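Local coordinates for RavA (Legionella pneumophila str. Paris, PDB 6WO6), which is an effector of Legionella pneumophila of unestablished biochemical activity, probably delivered into the host cell during infection, at residues A[42-47]-A[75-80]; A[104-109]-A[152-157]; A[220-225]-A[252-257]; A[180-185]-A[215-220]. The protein carries 2 engineered substitutions. All coordinates share one frame; numbering follows the deposited sequence.

In the fold
The four contacts lie along an elongated, all-helical chain. In chain order they run contact 1, 2, 4, 3. Contact 1 lies furthest from the chain centre, at about 36 Å. Contact 2 is on the same side, its centre about 25 Å from that of contact 1. Contacts 3 and 4 form a pair, with centres about 10 Å apart. Both use helix 214-224 and share Lys220, and they touch where Ala254 CB packs on Ala218 O. Contact 1 lies on the opposite side of the chain centre, about 61 Å from contact 3 between centres. Helices 147-157 and 162-181 are consecutive and lead from contact 2 to contact 4.

Contact 1. Residues A[42-47]-A[75-80]; sequences LVLASR and DTFHSF
Helix 38-51 meets the first turn of helix 77-92 through apolar side chains. This is helix-helix packing within an all-helical fold. Two phenylalanines and one alanine carry most of the contact. Ala45 points its methyl at helix 77-92 and sits close to the backbone there. Its CB lies 4.0 Å from Phe80 CB and 3.9 Å from the carbonyl carbon C of Phe80. The small side chain is consistent with the close backbones; Leu42 CA and Phe80 CA are 6.0 Å apart.

The aromatic contacts lie on two sides of this alanine. Phe77 has CG anti to its backbone N (chi1 -179°), and its ring reaches across to helix 38-51. The tip of the ring meets Leu44 and the backbone of Ala45. Phe77 CE1 is 4.1 Å from Leu44 CD2 and 4.0 Å from Ala45 N. The side chains of Leu44 and Phe77 cross at about a right angle. Phe80 turns the other way, with CG anti to its carbonyl carbon (chi1 -71°). Its ring atom CD2 lies 3.9 Å from Leu42 CA and 4.0 Å from Leu42 CB.

Between the two segments the contact is apolar. Within 42-47, Ser46 OG donates to Leu42 O at 3.0 Å, from above the carbonyl plane. The same oxygen also accepts from Ser46 N, so two donors of one residue grip it.

Neighbouring elements extend the apolar patch. Leu33 of helix 30-34 touches both Leu44 and Phe77, and Asn34 OD1 accepts from Phe77 N at the start of helix 77-92. Pro16 of helix 16-20 packs on Leu44, while Phe119 lies against Leu42.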
loop_
_atom_site.group_PDB
_atom_site.type_symbol
_atom_site.label_atom_id
_atom_site.label_comp_id
_atom_site.label_asym_id
_atom_site.label_seq_id
_atom_site.Cartn_x
_atom_site.Cartn_y
_atom_site.Cartn_z
ATOM N N LEU A 42 -10.307 33.598 8.258
ATOM C CA LEU A 42 -9.770 32.377 7.666
ATOM C C LEU A 42 -9.105 31.501 8.722
ATOM O O LEU A 42 -9.369 30.294 8.799
ATOM C CB LEU A 42 -8.779 32.728 6.555
ATOM C CG LEU A 42 -8.032 31.561 5.901
ATOM C CD1 LEU A 42 -8.661 31.195 4.563
ATOM C CD2 LEU A 42 -6.548 31.882 5.741
ATOM N N VAL A 43 -8.241 32.098 9.550
ATOM C CA VAL A 43 -7.542 31.339 10.588
ATOM C C VAL A 43 -8.533 30.696 11.553
ATOM O O VAL A 43 -8.402 29.514 11.909
ATOM C CB VAL A 43 -6.540 32.247 11.325
ATOM C CG1 VAL A 43 -5.999 31.556 12.566
ATOM C CG2 VAL A 43 -5.405 32.637 10.397
ATOM N N LEU A 44 -9.543 31.456 11.987
ATOM C CA LEU A 44 -10.494 30.939 12.964
ATOM C C LEU A 44 -11.351 29.826 12.373
ATOM O O LEU A 44 -11.584 28.804 13.030
ATOM C CB LEU A 44 -11.372 32.070 13.496
ATOM C CG LEU A 44 -12.410 31.681 14.549
ATOM C CD1 LEU A 44 -11.753 30.985 15.732
ATOM C CD2 LEU A 44 -13.184 32.904 15.013
ATOM N N ALA A 45 -11.833 30.000 11.139
ATOM C CA ALA A 45 -12.595 28.931 10.501
ATOM C C ALA A 45 -11.745 27.679 10.334
ATOM O O ALA A 45 -12.227 26.558 10.549
ATOM C CB ALA A 45 -13.135 29.400 9.152
ATOM N N SER A 46 -10.472 27.850 9.968
ATOM C CA SER A 46 -9.583 26.707 9.797
ATOM C C SER A 46 -9.411 25.943 11.104
ATOM O O SER A 46 -9.503 24.710 11.131
ATOM C CB SER A 46 -8.231 27.175 9.260
ATOM O OG SER A 46 -8.337 27.583 7.908
ATOM N N ARG A 47 -9.158 26.661 12.204
ATOM C CA ARG A 47 -8.993 25.986 13.490
ATOM C C ARG A 47 -10.289 25.310 13.930
ATOM O O ARG A 47 -10.280 24.162 14.401
ATOM C CB ARG A 47 -8.523 26.981 14.548
ATOM C CG ARG A 47 -7.180 27.626 14.245
ATOM C CD ARG A 47 -6.888 28.713 15.256
ATOM N NE ARG A 47 -7.025 28.215 16.621
ATOM C CZ ARG A 47 -7.363 28.972 17.659
ATOM N NH1 ARG A 47 -7.611 30.264 17.490
ATOM N NH2 ARG A 47 -7.464 28.434 18.865
ATOM N N ASP A 75 -18.668 36.671 1.785
ATOM C CA ASP A 75 -17.855 37.728 2.378
ATOM C C ASP A 75 -17.915 37.665 3.899
ATOM O O ASP A 75 -17.031 38.188 4.586
ATOM C CB ASP A 75 -18.318 39.102 1.888
ATOM C CG ASP A 75 -17.211 39.883 1.204
ATOM O OD1 ASP A 75 -16.078 39.362 1.118
ATOM O OD2 ASP A 75 -17.474 41.018 0.753
ATOM N N THR A 76 -18.956 37.032 4.432
ATOM C CA THR A 76 -19.133 36.908 5.870
ATOM C C THR A 76 -18.332 35.721 6.403
ATOM O O THR A 76 -17.645 35.013 5.663
ATOM C CB THR A 76 -20.613 36.760 6.210
ATOM O OG1 THR A 76 -21.187 35.723 5.403
ATOM C CG2 THR A 76 -21.352 38.068 5.956
ATOM N N PHE A 77 -18.427 35.497 7.717
ATOM C CA PHE A 77 -17.709 34.384 8.328
ATOM C C PHE A 77 -18.292 33.040 7.917
ATOM O O PHE A 77 -17.565 32.039 7.864
ATOM C CB PHE A 77 -17.723 34.522 9.850
ATOM C CG PHE A 77 -16.993 33.421 10.564
ATOM C CD1 PHE A 77 -15.616 33.467 10.710
ATOM C CD2 PHE A 77 -17.683 32.337 11.091
ATOM C CE1 PHE A 77 -14.937 32.451 11.367
ATOM C CE2 PHE A 77 -17.010 31.318 11.747
ATOM C CZ PHE A 77 -15.635 31.377 11.887
ATOM N N HIS A 78 -19.596 32.992 7.632
ATOM C CA HIS A 78 -20.218 31.736 7.225
ATOM C C HIS A 78 -19.594 31.201 5.943
ATOM O O HIS A 78 -19.443 29.984 5.781
ATOM C CB HIS A 78 -21.723 31.928 7.051
ATOM C CG HIS A 78 -22.433 30.704 6.559
ATOM N ND1 HIS A 78 -22.548 30.398 5.219
ATOM C CD2 HIS A 78 -23.063 29.711 7.228
ATOM C CE1 HIS A 78 -23.220 29.269 5.084
ATOM N NE2 HIS A 78 -23.543 28.831 6.288
ATOM N N SER A 79 -19.222 32.093 5.022
ATOM C CA SER A 79 -18.564 31.667 3.790
ATOM C C SER A 79 -17.249 30.955 4.090
ATOM O O SER A 79 -16.981 29.862 3.569
ATOM C CB SER A 79 -18.334 32.878 2.885
ATOM O OG SER A 79 -17.669 32.514 1.689
ATOM N N PHE A 80 -16.413 31.568 4.935
ATOM C CA PHE A 80 -15.148 30.952 5.321
ATOM C C PHE A 80 -15.372 29.608 6.002
ATOM O O PHE A 80 -14.690 28.622 5.690
ATOM C CB PHE A 80 -14.368 31.889 6.244
ATOM C CG PHE A 80 -13.810 33.100 5.557
ATOM C CD1 PHE A 80 -14.576 34.246 5.410
ATOM C CD2 PHE A 80 -12.516 33.097 5.065
ATOM C CE1 PHE A 80 -14.062 35.367 4.779
ATOM C CE2 PHE A 80 -11.996 34.214 4.434
ATOM C CZ PHE A 80 -12.770 35.351 4.292
#

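Contact 2. Residues A[104-109]-A[152-157]; sequences SMILEK and QNINNI
Asn153 points its side chain from helix 147-157 at the last turn of helix 102-107. Its CG is anti to the carbonyl carbon (chi1 -80°), which carries the amide out to the backbone of Ile106. There ND2 donates to Ile106 O at 3.0 Å. The N-H...O angle is 146°, so the bond is somewhat bent. The acceptor lies almost in the Asn153 amide plane, but the donor approaches from above the carbonyl plane of Ile106. Beside this bond the two side chains slide past each other in opposite directions, with Ile106 CG2 4.2 Å from Asn153 CB.

The second pair is apolar. Ile106 and Ile154 cross at about a right angle and meet at their ends. Their CD1 methyls are 3.6 Å apart, and Ile154 CD1 also lies 3.9 Å from Ile106 CG2. Phe163 and Ala164 of helix 162-181 touch Ile154 as well. Near the amide, the chain of Lys109 passes by, its CE 4.3 Å from Asn153 ND2. Leu107 adds its CD2 at 4.4 Å from the same nitrogen.

Ile106 O lies in the last turn of its helix, where carbonyls begin to lack partners further along the chain. A side-chain amide from another helix meets this one. The buried amide N-H and the carbonyl satisfy each other, so the polar bond fixes the position of the amide beside the apolar Ile106-Ile154 pair.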
loop_
_atom_site.group_PDB
_atom_site.type_symbol
_atom_site.label_atom_id
_atom_site.label_comp_id
_atom_site.label_asym_id
_atom_site.label_seq_id
_atom_site.Cartn_x
_atom_site.Cartn_y
_atom_site.Cartn_z
ATOM N N SER A 104 -11.483 8.498 -8.265
ATOM C CA SER A 104 -12.480 9.149 -9.109
ATOM C C SER A 104 -12.717 10.581 -8.656
ATOM O O SER A 104 -12.695 11.515 -9.466
ATOM C CB SER A 104 -13.788 8.353 -9.092
ATOM O OG SER A 104 -13.657 7.129 -9.793
ATOM N N MET A 105 -12.930 10.774 -7.352
ATOM C CA MET A 105 -13.119 12.118 -6.820
ATOM C C MET A 105 -11.916 13.005 -7.114
ATOM O O MET A 105 -12.070 14.199 -7.402
ATOM C CB MET A 105 -13.390 12.040 -5.317
ATOM C CG MET A 105 -13.056 13.298 -4.541
ATOM S SD MET A 105 -13.597 13.195 -2.826
ATOM C CE MET A 105 -13.347 11.451 -2.494
ATOM N N ILE A 106 -10.707 12.440 -7.064
ATOM C CA ILE A 106 -9.525 13.251 -7.348
ATOM C C ILE A 106 -9.423 13.575 -8.839
ATOM O O ILE A 106 -8.963 14.660 -9.215
ATOM C CB ILE A 106 -8.263 12.543 -6.818
ATOM C CG1 ILE A 106 -8.361 12.401 -5.296
ATOM C CG2 ILE A 106 -6.997 13.288 -7.224
ATOM C CD1 ILE A 106 -7.031 12.314 -4.593
ATOM N N LEU A 107 -9.870 12.665 -9.706
ATOM C CA LEU A 107 -9.766 12.874 -11.147
ATOM C C LEU A 107 -10.907 13.719 -11.695
ATOM O O LEU A 107 -10.699 14.500 -12.629
ATOM C CB LEU A 107 -9.734 11.531 -11.879
ATOM C CG LEU A 107 -8.500 10.658 -11.672
ATOM C CD1 LEU A 107 -8.651 9.338 -12.409
ATOM C CD2 LEU A 107 -7.257 11.396 -12.127
ATOM N N GLU A 108 -12.109 13.576 -11.136
ATOM C CA GLU A 108 -13.286 14.346 -11.542
ATOM C C GLU A 108 -13.162 15.830 -11.234
ATOM O O GLU A 108 -14.159 16.553 -11.388
ATOM C CB GLU A 108 -14.539 13.783 -10.869
ATOM C CG GLU A 108 -14.980 12.428 -11.401
ATOM C CD GLU A 108 -15.935 11.718 -10.459
ATOM O OE1 GLU A 108 -16.188 12.247 -9.355
ATOM O OE2 GLU A 108 -16.428 10.629 -10.821
ATOM N N LYS A 109 -11.974 16.268 -10.810
ATOM C CA LYS A 109 -11.698 17.666 -10.490
ATOM C C LYS A 109 -12.638 18.187 -9.406
ATOM O O LYS A 109 -12.988 19.370 -9.380
ATOM C CB LYS A 109 -11.758 18.545 -11.743
ATOM C CG LYS A 109 -11.126 17.897 -12.975
ATOM C CD LYS A 109 -10.160 18.830 -13.686
ATOM C CE LYS A 109 -8.787 18.814 -13.035
ATOM N NZ LYS A 109 -7.831 19.709 -13.746
ATOM N N GLN A 152 -0.456 13.247 -10.881
ATOM C CA GLN A 152 -0.213 14.585 -11.414
ATOM C C GLN A 152 -1.104 15.616 -10.736
ATOM O O GLN A 152 -0.624 16.674 -10.308
ATOM C CB GLN A 152 -0.427 14.612 -12.928
ATOM C CG GLN A 152 -0.106 15.966 -13.547
ATOM C CD GLN A 152 -0.608 16.103 -14.972
ATOM O OE1 GLN A 152 -1.415 16.986 -15.274
ATOM N NE2 GLN A 152 -0.124 15.240 -15.858
ATOM N N ASN A 153 -2.399 15.311 -10.600
ATOM C CA ASN A 153 -3.303 16.226 -9.910
ATOM C C ASN A 153 -2.778 16.552 -8.518
ATOM O O ASN A 153 -2.707 17.724 -8.127
ATOM C CB ASN A 153 -4.709 15.624 -9.839
ATOM C CG ASN A 153 -5.484 15.791 -11.136
ATOM O OD1 ASN A 153 -4.912 16.091 -12.182
ATOM N ND2 ASN A 153 -6.798 15.597 -11.069
ATOM N N ILE A 154 -2.351 15.526 -7.774
ATOM C CA ILE A 154 -1.850 15.748 -6.422
ATOM C C ILE A 154 -0.645 16.675 -6.437
ATOM O O ILE A 154 -0.472 17.498 -5.529
ATOM C CB ILE A 154 -1.514 14.404 -5.748
ATOM C CG1 ILE A 154 -2.722 13.467 -5.777
ATOM C CG2 ILE A 154 -1.071 14.630 -4.315
ATOM C CD1 ILE A 154 -3.861 13.935 -4.922
ATOM N N ASN A 155 0.194 16.581 -7.469
ATOM C CA ASN A 155 1.365 17.445 -7.520
ATOM C C ASN A 155 1.004 18.882 -7.871
ATOM O O ASN A 155 1.749 19.801 -7.508
ATOM C CB ASN A 155 2.382 16.887 -8.515
ATOM C CG ASN A 155 3.025 15.600 -8.026
ATOM O OD1 ASN A 155 3.581 15.548 -6.927
ATOM N ND2 ASN A 155 2.940 14.549 -8.835
ATOM N N ASN A 156 -0.127 19.101 -8.549
ATOM C CA ASN A 156 -0.512 20.460 -8.908
ATOM C C ASN A 156 -1.144 21.195 -7.737
ATOM O O ASN A 156 -0.965 22.411 -7.606
ATOM C CB ASN A 156 -1.472 20.445 -10.099
ATOM C CG ASN A 156 -0.810 19.965 -11.376
ATOM O OD1 ASN A 156 0.406 20.075 -11.538
ATOM N ND2 ASN A 156 -1.610 19.432 -12.295
ATOM N N ILE A 157 -1.867 20.482 -6.879
ATOM C CA ILE A 157 -2.591 21.116 -5.782
ATOM C C ILE A 157 -1.754 21.166 -4.511
ATOM O O ILE A 157 -1.795 22.154 -3.775
ATOM C CB ILE A 157 -3.927 20.386 -5.555
ATOM C CG1 ILE A 157 -4.850 20.603 -6.757
ATOM C CG2 ILE A 157 -4.587 20.858 -4.268
ATOM C CD1 ILE A 157 -6.181 19.903 -6.650
#

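Contact 3. Residues A[220-225]-A[252-257]; sequences KLALRT and QSAFAL
The tight part of this contact is where Ala222 of helix 214-224 faces helix 246-265. Ala222 CB is 3.7 Å from Ala254 CB, methyl against methyl. The CA atoms of Ala222 and Phe255 are 5.2 Å apart. Phe255 has CG anti to its carbonyl carbon (chi1 -75°), and this swings the ring over to the facing helix. Its CE1 reaches 3.5 Å from Ala222 CA. The same CE1 lies 3.8 Å from Leu221 O, which sits at the ring edge near its plane.

This is the packing of two helices, 214-224 and 246-265, in an all-helical fold, with helix 230-240 between them in sequence. The alanines meet where the helices pack, their short segment axes 8.7 Å apart. These axes run in broadly the same direction, with a signed crossing angle of -40°. Helix 230-240 also borders the contact, since its residues Arg230 and Val234 touch Phe255. Leu290 of helix 290-294 packs on Ala222.

The contact loosens towards the C-terminal end of helix 214-224. Thr225, the first residue to leave helical geometry, brings OG1 to the ring edge at 4.2 Å from Phe255 CZ. The side chains of Thr225 and Phe255 cross at about a right angle. The hydroxyl is turned back to its own chain, where OG1 donates to Leu221 O at 2.5 Å from above the carbonyl plane. Thr225 N donates to this oxygen too. Leu221 O is thus held by two donors while resting against the phenylalanine edge. Phe255 itself remains partly exposed.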
loop_
_atom_site.group_PDB
_atom_site.type_symbol
_atom_site.label_atom_id
_atom_site.label_comp_id
_atom_site.label_asym_id
_atom_site.label_seq_id
_atom_site.Cartn_x
_atom_site.Cartn_y
_atom_site.Cartn_z
ATOM N N LYS A 220 9.483 -19.207 -8.512
ATOM C CA LYS A 220 10.124 -18.361 -9.516
ATOM C C LYS A 220 11.365 -17.668 -8.962
ATOM O O LYS A 220 12.345 -17.483 -9.692
ATOM C CB LYS A 220 9.134 -17.330 -10.059
ATOM C CG LYS A 220 7.931 -17.938 -10.766
ATOM C CD LYS A 220 7.275 -16.933 -11.700
ATOM C CE LYS A 220 5.959 -17.454 -12.252
ATOM N NZ LYS A 220 4.897 -17.487 -11.206
ATOM N N LEU A 221 11.351 -17.296 -7.680
ATOM C CA LEU A 221 12.536 -16.705 -7.069
ATOM C C LEU A 221 13.681 -17.706 -7.026
ATOM O O LEU A 221 14.798 -17.407 -7.460
ATOM C CB LEU A 221 12.210 -16.202 -5.663
ATOM C CG LEU A 221 11.516 -14.844 -5.563
ATOM C CD1 LEU A 221 11.170 -14.522 -4.117
ATOM C CD2 LEU A 221 12.400 -13.764 -6.159
ATOM N N ALA A 222 13.418 -18.907 -6.504
ATOM C CA ALA A 222 14.452 -19.935 -6.456
ATOM C C ALA A 222 14.981 -20.261 -7.846
ATOM O O ALA A 222 16.163 -20.593 -7.996
ATOM C CB ALA A 222 13.911 -21.198 -5.786
ATOM N N LEU A 223 14.133 -20.158 -8.870
ATOM C CA LEU A 223 14.570 -20.507 -10.218
ATOM C C LEU A 223 15.414 -19.402 -10.855
ATOM O O LEU A 223 16.469 -19.683 -11.435
ATOM C CB LEU A 223 13.358 -20.830 -11.093
ATOM C CG LEU A 223 13.663 -21.232 -12.537
ATOM C CD1 LEU A 223 14.583 -22.444 -12.575
ATOM C CD2 LEU A 223 12.377 -21.505 -13.302
ATOM N N ARG A 224 14.977 -18.141 -10.756
ATOM C CA ARG A 224 15.580 -17.072 -11.549
ATOM C C ARG A 224 16.534 -16.168 -10.775
ATOM O O ARG A 224 17.299 -15.431 -11.407
ATOM C CB ARG A 224 14.488 -16.199 -12.182
ATOM C CG ARG A 224 13.255 -16.954 -12.655
ATOM C CD ARG A 224 13.477 -17.723 -13.949
ATOM N NE ARG A 224 12.247 -18.385 -14.382
ATOM C CZ ARG A 224 11.368 -17.859 -15.232
ATOM N NH1 ARG A 224 11.586 -16.662 -15.758
ATOM N NH2 ARG A 224 10.272 -18.534 -15.559
ATOM N N THR A 225 16.512 -16.185 -9.446
ATOM C CA THR A 225 17.389 -15.295 -8.687
ATOM C C THR A 225 18.846 -15.702 -8.877
ATOM O O THR A 225 19.168 -16.892 -8.784
ATOM C CB THR A 225 17.042 -15.316 -7.196
ATOM O OG1 THR A 225 15.644 -15.060 -7.021
ATOM C CG2 THR A 225 17.839 -14.260 -6.443
ATOM N N GLN A 252 12.703 -19.246 1.611
ATOM C CA GLN A 252 13.877 -19.913 2.163
ATOM C C GLN A 252 13.843 -21.413 1.883
ATOM O O GLN A 252 14.874 -22.010 1.543
ATOM C CB GLN A 252 13.984 -19.624 3.662
ATOM C CG GLN A 252 14.204 -18.139 3.970
ATOM C CD GLN A 252 14.603 -17.876 5.411
ATOM O OE1 GLN A 252 15.780 -17.959 5.767
ATOM N NE2 GLN A 252 13.621 -17.551 6.248
ATOM N N SER A 253 12.663 -22.036 1.977
ATOM C CA SER A 253 12.593 -23.468 1.709
ATOM C C SER A 253 12.806 -23.777 0.230
ATOM O O SER A 253 13.374 -24.823 -0.105
ATOM C CB SER A 253 11.259 -24.036 2.189
ATOM O OG SER A 253 10.321 -24.092 1.131
ATOM N N ALA A 254 12.382 -22.884 -0.669
ATOM C CA ALA A 254 12.619 -23.110 -2.092
ATOM C C ALA A 254 14.099 -22.977 -2.428
ATOM O O ALA A 254 14.640 -23.771 -3.209
ATOM C CB ALA A 254 11.788 -22.139 -2.929
ATOM N N PHE A 255 14.772 -21.977 -1.850
ATOM C CA PHE A 255 16.222 -21.899 -2.001
ATOM C C PHE A 255 16.896 -23.166 -1.480
ATOM O O PHE A 255 17.807 -23.708 -2.124
ATOM C CB PHE A 255 16.767 -20.670 -1.273
ATOM C CG PHE A 255 16.511 -19.373 -1.986
ATOM C CD1 PHE A 255 16.506 -19.312 -3.371
ATOM C CD2 PHE A 255 16.277 -18.209 -1.268
ATOM C CE1 PHE A 255 16.274 -18.110 -4.026
ATOM C CE2 PHE A 255 16.044 -17.008 -1.920
ATOM C CZ PHE A 255 16.042 -16.961 -3.299
ATOM N N ALA A 256 16.457 -23.650 -0.313
ATOM C CA ALA A 256 17.030 -24.872 0.248
ATOM C C ALA A 256 16.811 -26.063 -0.676
ATOM O O ALA A 256 17.709 -26.897 -0.848
ATOM C CB ALA A 256 16.431 -25.152 1.627
ATOM N N LEU A 257 15.623 -26.162 -1.278
ATOM C CA LEU A 257 15.336 -27.274 -2.179
ATOM C C LEU A 257 16.209 -27.216 -3.424
ATOM O O LEU A 257 16.682 -28.253 -3.907
ATOM C CB LEU A 257 13.860 -27.278 -2.571
ATOM C CG LEU A 257 13.486 -28.288 -3.660
ATOM C CD1 LEU A 257 13.755 -29.710 -3.196
ATOM C CD2 LEU A 257 12.037 -28.120 -4.085
#

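Contact 4. Residues A[180-185]-A[215-220]; sequences LLLGDR and SSIAGK
This is a partly buried contact between the end of the long helix 162-181, with the turn after it, and helix 214-224. It has an apolar part around Ile217 and a second part where the methylenes of Lys220 lie against the backbone and carboxylate of the turn.

Ile217 points at the turn and spreads its two branches. CG2, anti to the backbone N, lies 3.8 Å from Leu181 CD1. CD1, at the end of the other branch, lies 3.8 Å from Leu182 CD2. Leu181 crosses Ile217 at about a right angle, whereas Leu182 crosses it obliquely. The two leucines differ in their first torsion: CG of Leu181 is anti to the backbone N (chi1 -171°), and CG of Leu182 is anti to the carbonyl carbon (chi1 -70°). Both leucine ends reach the same isoleucine.

One turn later, Lys220 brings its CD and CE methylenes against the turn, crossing Asp184 obliquely. Its CD is 3.4 Å from Gly183 O, and its CE is 3.9 Å from Asp184 OD1. The chain bends at chi4 (71°), and NZ ends 2.6 Å from Ser216 OG. The charged atoms do not meet, since Lys220 NZ is 5.1 Å from Asp184 OD1. Any attraction between these opposite charges would be long-range at this separation.

Ile210, in the loop before helix 214-224, touches both Leu181 and Ile217. Phe189 and Phe190 of helix 188-191 touch Leu181. Further along helix 214-224, Arg224 packs on Asp184 and Arg185, while Ala218 touches Lys250 and Val251 of helix 246-265.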
loop_
_atom_site.group_PDB
_atom_site.type_symbol
_atom_site.label_atom_id
_atom_site.label_comp_id
_atom_site.label_asym_id
_atom_site.label_seq_id
_atom_site.Cartn_x
_atom_site.Cartn_y
_atom_site.Cartn_z
ATOM N N LEU A 180 6.654 -6.838 -11.303
ATOM C CA LEU A 180 7.880 -7.565 -11.003
ATOM C C LEU A 180 7.656 -8.737 -10.055
ATOM O O LEU A 180 7.936 -9.883 -10.421
ATOM C CB LEU A 180 8.928 -6.606 -10.428
ATOM C CG LEU A 180 9.351 -5.461 -11.349
ATOM C CD1 LEU A 180 10.587 -4.757 -10.800
ATOM C CD2 LEU A 180 9.587 -5.970 -12.766
ATOM N N LEU A 181 7.157 -8.486 -8.841
ATOM C CA LEU A 181 7.054 -9.553 -7.849
ATOM C C LEU A 181 6.123 -10.665 -8.318
ATOM O O LEU A 181 6.427 -11.851 -8.149
ATOM C CB LEU A 181 6.579 -8.989 -6.511
ATOM C CG LEU A 181 6.632 -9.968 -5.336
ATOM C CD1 LEU A 181 8.026 -10.559 -5.202
ATOM C CD2 LEU A 181 6.214 -9.283 -4.044
ATOM N N LEU A 182 4.988 -10.305 -8.910
ATOM C CA LEU A 182 4.035 -11.283 -9.417
ATOM C C LEU A 182 4.315 -11.688 -10.859
ATOM O O LEU A 182 3.468 -12.338 -11.479
ATOM C CB LEU A 182 2.610 -10.739 -9.300
ATOM C CG LEU A 182 2.048 -10.619 -7.882
ATOM C CD1 LEU A 182 0.729 -9.866 -7.886
ATOM C CD2 LEU A 182 1.877 -12.000 -7.266
ATOM N N GLY A 183 5.478 -11.327 -11.403
ATOM C CA GLY A 183 5.828 -11.639 -12.769
ATOM C C GLY A 183 6.759 -12.835 -12.883
ATOM O O GLY A 183 6.971 -13.597 -11.935
ATOM N N ASP A 184 7.324 -12.995 -14.080
ATOM C CA ASP A 184 8.249 -14.087 -14.359
ATOM C C ASP A 184 9.647 -13.849 -13.802
ATOM O O ASP A 184 10.435 -14.799 -13.733
ATOM C CB ASP A 184 8.339 -14.333 -15.868
ATOM C CG ASP A 184 7.080 -14.964 -16.434
ATOM O OD1 ASP A 184 6.420 -15.734 -15.705
ATOM O OD2 ASP A 184 6.754 -14.693 -17.610
ATOM N N ARG A 185 9.978 -12.623 -13.406
ATOM C CA ARG A 185 11.293 -12.299 -12.848
ATOM C C ARG A 185 11.133 -11.577 -11.515
ATOM O O ARG A 185 11.492 -10.404 -11.385
ATOM C CB ARG A 185 12.103 -11.456 -13.831
ATOM C CG ARG A 185 12.528 -12.185 -15.099
ATOM C CD ARG A 185 13.449 -13.354 -14.780
ATOM N NE ARG A 185 14.581 -12.945 -13.953
ATOM C CZ ARG A 185 15.786 -12.639 -14.426
ATOM N NH1 ARG A 185 16.024 -12.704 -15.728
ATOM N NH2 ARG A 185 16.752 -12.274 -13.594
ATOM N N SER A 215 3.705 -19.528 -2.900
ATOM C CA SER A 215 4.354 -20.718 -3.444
ATOM C C SER A 215 4.911 -20.448 -4.838
ATOM O O SER A 215 6.074 -20.756 -5.128
ATOM C CB SER A 215 3.370 -21.885 -3.474
ATOM O OG SER A 215 2.967 -22.241 -2.165
ATOM N N SER A 216 4.086 -19.873 -5.717
ATOM C CA SER A 216 4.529 -19.573 -7.076
ATOM C C SER A 216 5.664 -18.557 -7.079
ATOM O O SER A 216 6.652 -18.714 -7.810
ATOM C CB SER A 216 3.346 -19.064 -7.901
ATOM O OG SER A 216 3.779 -18.455 -9.103
ATOM N N ILE A 217 5.534 -17.500 -6.274
ATOM C CA ILE A 217 6.577 -16.482 -6.205
ATOM C C ILE A 217 7.875 -17.093 -5.699
ATOM O O ILE A 217 8.958 -16.796 -6.213
ATOM C CB ILE A 217 6.121 -15.306 -5.318
ATOM C CG1 ILE A 217 4.818 -14.711 -5.847
ATOM C CG2 ILE A 217 7.201 -14.237 -5.240
ATOM C CD1 ILE A 217 4.145 -13.782 -4.864
ATOM N N ALA A 218 7.789 -17.963 -4.689
ATOM C CA ALA A 218 8.989 -18.582 -4.142
ATOM C C ALA A 218 9.645 -19.503 -5.159
ATOM O O ALA A 218 10.877 -19.546 -5.262
ATOM C CB ALA A 218 8.651 -19.347 -2.864
ATOM N N GLY A 219 8.839 -20.242 -5.924
ATOM C CA GLY A 219 9.401 -21.084 -6.968
ATOM C C GLY A 219 10.125 -20.276 -8.028
ATOM O O GLY A 219 11.257 -20.595 -8.409
ATOM N N LYS A 220 9.483 -19.207 -8.512
ATOM C CA LYS A 220 10.124 -18.361 -9.516
ATOM C C LYS A 220 11.365 -17.668 -8.962
ATOM O O LYS A 220 12.345 -17.483 -9.692
ATOM C CB LYS A 220 9.134 -17.330 -10.059
ATOM C CG LYS A 220 7.931 -17.938 -10.766
ATOM C CD LYS A 220 7.275 -16.933 -11.700
ATOM C CE LYS A 220 5.959 -17.454 -12.252
ATOM N NZ LYS A 220 4.897 -17.487 -11.206
#